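Local coordinates for protein arabinogalactan endo-1,4-beta-galactosidase (Ignisphaera aggregans, PDB 7OSK) that probably cleaves beta-1,4-galactan chains internally, this piece being the calcium-binding, hyperthermostable family 53 catalytic domain of a longer archaeal enzyme, at residues Tyr69-Glu72 / Asn73-Arg77; Ser323-Gly326 / Gln327-Ile331. All coordinates share one frame; numbering follows the deposited sequence.

In the fold
Both contacts are local and both lie in the single eight-stranded beta/alpha barrel, about 20 Å apart centre to centre and without touching. Interaction 1 is a hairpin-like loop towards the surface, between helices 59-65 and 79-85, with Tyr-69 and Asp-71 buried and the rest wholly or partly exposed. Interaction 2 is the first turns of helix 324-342, which leads into barrel strand 346-352, and half of its touching residues are buried. Their chemistry follows their place: a carboxylate, an arginine and waters hold the loop, whereas backbone bonds and serine hydroxyls, with no charged side chain, shape the helix start.

Interaction 1: residues Tyr69-Glu72 / Asn73-Arg77; sequences YYDE and NGVER
Asp-71 lays its carboxylate across the turn, over Val-75 and against the guanidinium group of Arg-77. Its chi1 of 62° sets CG between its own backbone N and carbonyl carbon, which swings OD1 back over the chain that follows. OD1 takes the Val-75 N-H nearly head-on along its C-O axis at 2.8 Å, and a weak bond from Gly-74 N adds to the grip. OD2 forms the salt bridge with Arg-77 NH1 at 3.0 Å. The nitrogen arrives on the anti side, tilted out of the carboxylate plane, with the oxygen lying in the guanidinium plane while the two flat groups stand almost perpendicular, 89° apart. A water links OD2 to Asn-73 ND2. Gly-74 N also bonds Asp-71 O at 2.9 Å, closing the type I turn Asp-71 to Gly-74.

Behind the turn the backbones pair: Asp-71 N donates to Val-75 O at 3.1 Å, and Arg-77 N to Tyr-69 O at 3.2 Å. Beside this pairing, the Tyr-70 ring passes its CE2 3.7 Å from Glu-76 CB.

The loop bridges helices 59-65 and 79-85. Arg-77 is tied to the latter by a salt bridge from NH2 to Glu-85, while Tyr-69 packs on both helices, meets Phe-378 edge-to-face and bonds Thr-355 O through its hydroxyl.

Interaction 2: residues Ser323-Gly326 / Gln327-Ile331; sequences SIQG and QASFI
Ser-329 reaches back one turn to Gln-325, and the hydroxyl bonds here come in two kinds. In the first, a side chain donates a hydrogen bond to the backbone: Ser-329 OG donates to Gln-325 O at 2.8 Å. The chi1 of -62° puts OG beside its own backbone N, bringing it within range of the carbonyl that this N also uses. OG comes from above the carbonyl plane, 45° out of it, while Ser-329 N approaches Gln-325 O nearly end-on, also at 2.8 Å. One oxygen is thus gripped twice by a single residue.

In the second kind, a side chain accepts a hydrogen bond from the backbone. Ser-323, at the N-cap, accepts the Gly-326 N-H on OG at 2.9 Å, with an N-H...O angle of 151°. This capping bond supplies an acceptor to an amide of the first turn, where no preceding helical carbonyl is available.

The backbone bonds are regular i to i+4 helical ones. Gln-327 N meets Ser-323 O at 2.8 Å, Ala-328 N meets Ile-324 O at 3.1 Å, and Phe-330 N meets Gly-326 O at a longer 3.3 Å.

Van der Waals touches are slight and fall on carbonyl oxygens: the CB of Ala-328 rests 3.6 Å from Ile-324 O, and the CB of Phe-330 lies beside Gly-326 O.

The two glutamines anchor this start of helix 324-342 to its surroundings. Gln-325 NE2 bonds Ile-39 O near the beginning of the modelled chain. Gln-327 faces the other way, its chain extended beyond CG, with NE2 bonding Tyr-351 OH on barrel strand 346-352 and Ala-376 O, and OE1 bonding Ser-387 OG, so it joins the helix to the last strand and to the loops that follow it.

Interaction 1: residues Tyr69-Glu72 / Asn73-Arg77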
loop_
_atom_site.group_PDB
_atom_site.type_symbol
_atom_site.label_atom_id
_atom_site.label_comp_id
_atom_site.label_asym_id
_atom_site.label_seq_id
_atom_site.Cartn_x
_atom_site.Cartn_y
_atom_site.Cartn_z
ATOM N N TYR A 69 -11.869 14.573 -9.319
ATOM C CA TYR A 69 -11.657 13.370 -10.118
ATOM C C TYR A 69 -12.761 13.216 -11.160
ATOM O O TYR A 69 -13.936 13.464 -10.875
ATOM C CB TYR A 69 -11.607 12.128 -9.227
ATOM C CG TYR A 69 -10.393 12.071 -8.331
ATOM C CD1 TYR A 69 -9.209 11.492 -8.770
ATOM C CD2 TYR A 69 -10.430 12.593 -7.048
ATOM C CE1 TYR A 69 -8.098 11.437 -7.956
ATOM C CE2 TYR A 69 -9.322 12.543 -6.225
ATOM C CZ TYR A 69 -8.159 11.963 -6.684
ATOM O OH TYR A 69 -7.054 11.911 -5.865
ATOM N N TYR A 70 -12.374 12.800 -12.363
ATOM C CA TYR A 70 -13.311 12.639 -13.470
ATOM C C TYR A 70 -13.268 11.213 -14.019
ATOM O O TYR A 70 -12.210 10.585 -14.062
ATOM C CB TYR A 70 -12.998 13.647 -14.578
ATOM C CG TYR A 70 -12.998 15.082 -14.102
ATOM C CD1 TYR A 70 -11.875 15.638 -13.507
ATOM C CD2 TYR A 70 -14.125 15.880 -14.246
ATOM C CE1 TYR A 70 -11.874 16.947 -13.069
ATOM C CE2 TYR A 70 -14.131 17.188 -13.811
ATOM C CZ TYR A 70 -13.005 17.717 -13.223
ATOM O OH TYR A 70 -13.007 19.023 -12.789
ATOM N N ASP A 71 -14.428 10.711 -14.434
ATOM C CA ASP A 71 -14.550 9.339 -14.918
ATOM C C ASP A 71 -14.007 9.203 -16.339
ATOM O O ASP A 71 -13.398 10.131 -16.871
ATOM C CB ASP A 71 -16.013 8.890 -14.867
ATOM C CG ASP A 71 -16.910 9.723 -15.760
ATOM O OD1 ASP A 71 -16.462 10.797 -16.213
ATOM O OD2 ASP A 71 -18.063 9.311 -16.006
ATOM N N GLU A 72 -14.240 8.042 -16.947
ATOM C CA GLU A 72 -13.748 7.757 -18.291
ATOM C C GLU A 72 -14.275 8.767 -19.307
ATOM O O GLU A 72 -13.587 9.107 -20.270
ATOM C CB GLU A 72 -14.143 6.337 -18.709
ATOM C CG GLU A 72 -13.649 5.910 -20.091
ATOM C CD GLU A 72 -12.142 5.703 -20.151
ATOM O OE1 GLU A 72 -11.463 5.902 -19.121
ATOM O OE2 GLU A 72 -11.636 5.332 -21.232
ATOM N N ASN A 73 -15.496 9.244 -19.088
ATOM C CA ASN A 73 -16.103 10.219 -19.984
ATOM C C ASN A 73 -15.607 11.637 -19.709
ATOM O O ASN A 73 -15.771 12.532 -20.537
ATOM C CB ASN A 73 -17.627 10.164 -19.867
ATOM C CG ASN A 73 -18.212 8.902 -20.472
ATOM O OD1 ASN A 73 -17.739 8.415 -21.500
ATOM N ND2 ASN A 73 -19.245 8.363 -19.834
ATOM N N GLY A 74 -15.002 11.837 -18.541
ATOM C CA GLY A 74 -14.401 13.113 -18.197
ATOM C C GLY A 74 -15.320 14.040 -17.423
ATOM O O GLY A 74 -15.074 15.246 -17.354
ATOM N N VAL A 75 -16.374 13.477 -16.836
ATOM C CA VAL A 75 -17.313 14.250 -16.027
ATOM C C VAL A 75 -17.007 14.014 -14.547
ATOM O O VAL A 75 -16.528 12.945 -14.172
ATOM C CB VAL A 75 -18.787 13.875 -16.347
ATOM C CG1 VAL A 75 -19.212 12.595 -15.623
ATOM C CG2 VAL A 75 -19.718 15.024 -15.995
ATOM N N GLU A 76 -17.287 15.010 -13.710
ATOM C CA GLU A 76 -16.908 14.942 -12.300
ATOM C C GLU A 76 -17.754 13.929 -11.539
ATOM O O GLU A 76 -18.984 13.968 -11.586
ATOM C CB GLU A 76 -17.030 16.317 -11.641
ATOM C CG GLU A 76 -16.610 16.335 -10.176
ATOM C CD GLU A 76 -16.727 17.708 -9.542
ATOM O OE1 GLU A 76 -17.007 18.681 -10.273
ATOM O OE2 GLU A 76 -16.542 17.811 -8.311
ATOM N N ARG A 77 -17.081 13.021 -10.837
ATOM C CA ARG A 77 -17.745 11.971 -10.069
ATOM C C ARG A 77 -17.080 11.788 -8.709
ATOM O O ARG A 77 -15.997 12.317 -8.454
ATOM C CB ARG A 77 -17.714 10.641 -10.824
ATOM C CG ARG A 77 -18.335 10.671 -12.210
ATOM C CD ARG A 77 -19.750 10.133 -12.213
ATOM N NE ARG A 77 -19.820 8.773 -11.687
ATOM C CZ ARG A 77 -19.480 7.684 -12.371
ATOM N NH1 ARG A 77 -19.035 7.782 -13.617
ATOM N NH2 ARG A 77 -19.582 6.492 -11.803
HETATM O O HOH W 1 -14.311 14.537 -7.989
HETATM O O HOH W 2 -20.664 9.013 -17.662
#

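Interaction 2: residues Ser323-Gly326 / Gln327-Ile331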
loop_
_atom_site.group_PDB
_atom_site.type_symbol
_atom_site.label_atom_id
_atom_site.label_comp_id
_atom_site.label_asym_id
_atom_site.label_seq_id
_atom_site.Cartn_x
_atom_site.Cartn_y
_atom_site.Cartn_z
ATOM N N SER A 323 3.810 4.030 -21.281
ATOM C CA SER A 323 2.582 4.536 -21.887
ATOM C C SER A 323 1.387 4.041 -21.092
ATOM O O SER A 323 1.531 3.204 -20.202
ATOM C CB SER A 323 2.457 4.090 -23.344
ATOM O OG SER A 323 2.441 2.674 -23.437
ATOM N N ILE A 324 0.203 4.542 -21.424
ATOM C CA ILE A 324 -1.008 4.106 -20.749
ATOM C C ILE A 324 -1.225 2.620 -21.013
ATOM O O ILE A 324 -1.644 1.878 -20.126
ATOM C CB ILE A 324 -2.237 4.916 -21.207
ATOM C CG1 ILE A 324 -1.984 6.414 -20.989
ATOM C CG2 ILE A 324 -3.483 4.453 -20.458
ATOM C CD1 ILE A 324 -3.149 7.319 -21.354
ATOM N N GLN A 325 -0.929 2.191 -22.236
ATOM C CA GLN A 325 -0.980 0.776 -22.591
ATOM C C GLN A 325 0.088 -0.010 -21.835
ATOM O O GLN A 325 -0.170 -1.105 -21.334
ATOM C CB GLN A 325 -0.790 0.591 -24.100
ATOM C CG GLN A 325 -0.848 -0.857 -24.570
ATOM C CD GLN A 325 -2.238 -1.448 -24.463
ATOM O OE1 GLN A 325 -3.111 -1.160 -25.282
ATOM N NE2 GLN A 325 -2.453 -2.280 -23.449
ATOM N N GLY A 326 1.291 0.552 -21.769
ATOM C CA GLY A 326 2.403 -0.102 -21.107
ATOM C C GLY A 326 2.153 -0.270 -19.625
ATOM O O GLY A 326 2.599 -1.245 -19.017
ATOM N N GLN A 327 1.441 0.689 -19.040
ATOM C CA GLN A 327 1.056 0.620 -17.638
ATOM C C GLN A 327 0.054 -0.508 -17.429
ATOM O O GLN A 327 0.195 -1.322 -16.518
ATOM C CB GLN A 327 0.456 1.953 -17.177
ATOM C CG GLN A 327 0.002 1.970 -15.718
ATOM C CD GLN A 327 -0.750 3.236 -15.345
ATOM O OE1 GLN A 327 -1.667 3.661 -16.050
ATOM N NE2 GLN A 327 -0.365 3.844 -14.228
ATOM N N ALA A 328 -0.958 -0.545 -18.288
ATOM C CA ALA A 328 -2.021 -1.533 -18.183
ATOM C C ALA A 328 -1.486 -2.939 -18.433
ATOM O O ALA A 328 -1.873 -3.890 -17.752
ATOM C CB ALA A 328 -3.138 -1.210 -19.163
ATOM N N SER A 329 -0.597 -3.064 -19.414
ATOM C CA SER A 329 0.002 -4.352 -19.745
ATOM C C SER A 329 0.739 -4.922 -18.540
ATOM O O SER A 329 0.664 -6.118 -18.260
ATOM C CB SER A 329 0.959 -4.215 -20.930
ATOM O OG SER A 329 0.276 -3.780 -22.091
ATOM N N PHE A 330 1.450 -4.055 -17.826
ATOM C CA PHE A 330 2.180 -4.470 -16.637
ATOM C C PHE A 330 1.244 -4.963 -15.536
ATOM O O PHE A 330 1.498 -6.001 -14.923
ATOM C CB PHE A 330 3.039 -3.320 -16.107
ATOM C CG PHE A 330 3.411 -3.467 -14.661
ATOM C CD1 PHE A 330 4.228 -4.505 -14.245
ATOM C CD2 PHE A 330 2.941 -2.572 -13.716
ATOM C CE1 PHE A 330 4.569 -4.648 -12.914
ATOM C CE2 PHE A 330 3.281 -2.708 -12.383
ATOM C CZ PHE A 330 4.096 -3.748 -11.983
ATOM N N ILE A 331 0.165 -4.224 -15.293
ATOM C CA ILE A 331 -0.772 -4.567 -14.225
ATOM C C ILE A 331 -1.459 -5.901 -14.498
ATOM O O ILE A 331 -1.533 -6.759 -13.616
ATOM C CB ILE A 331 -1.843 -3.472 -14.034
ATOM C CG1 ILE A 331 -1.191 -2.182 -13.531
ATOM C CG2 ILE A 331 -2.923 -3.932 -13.048
ATOM C CD1 ILE A 331 -2.140 -0.995 -13.441
#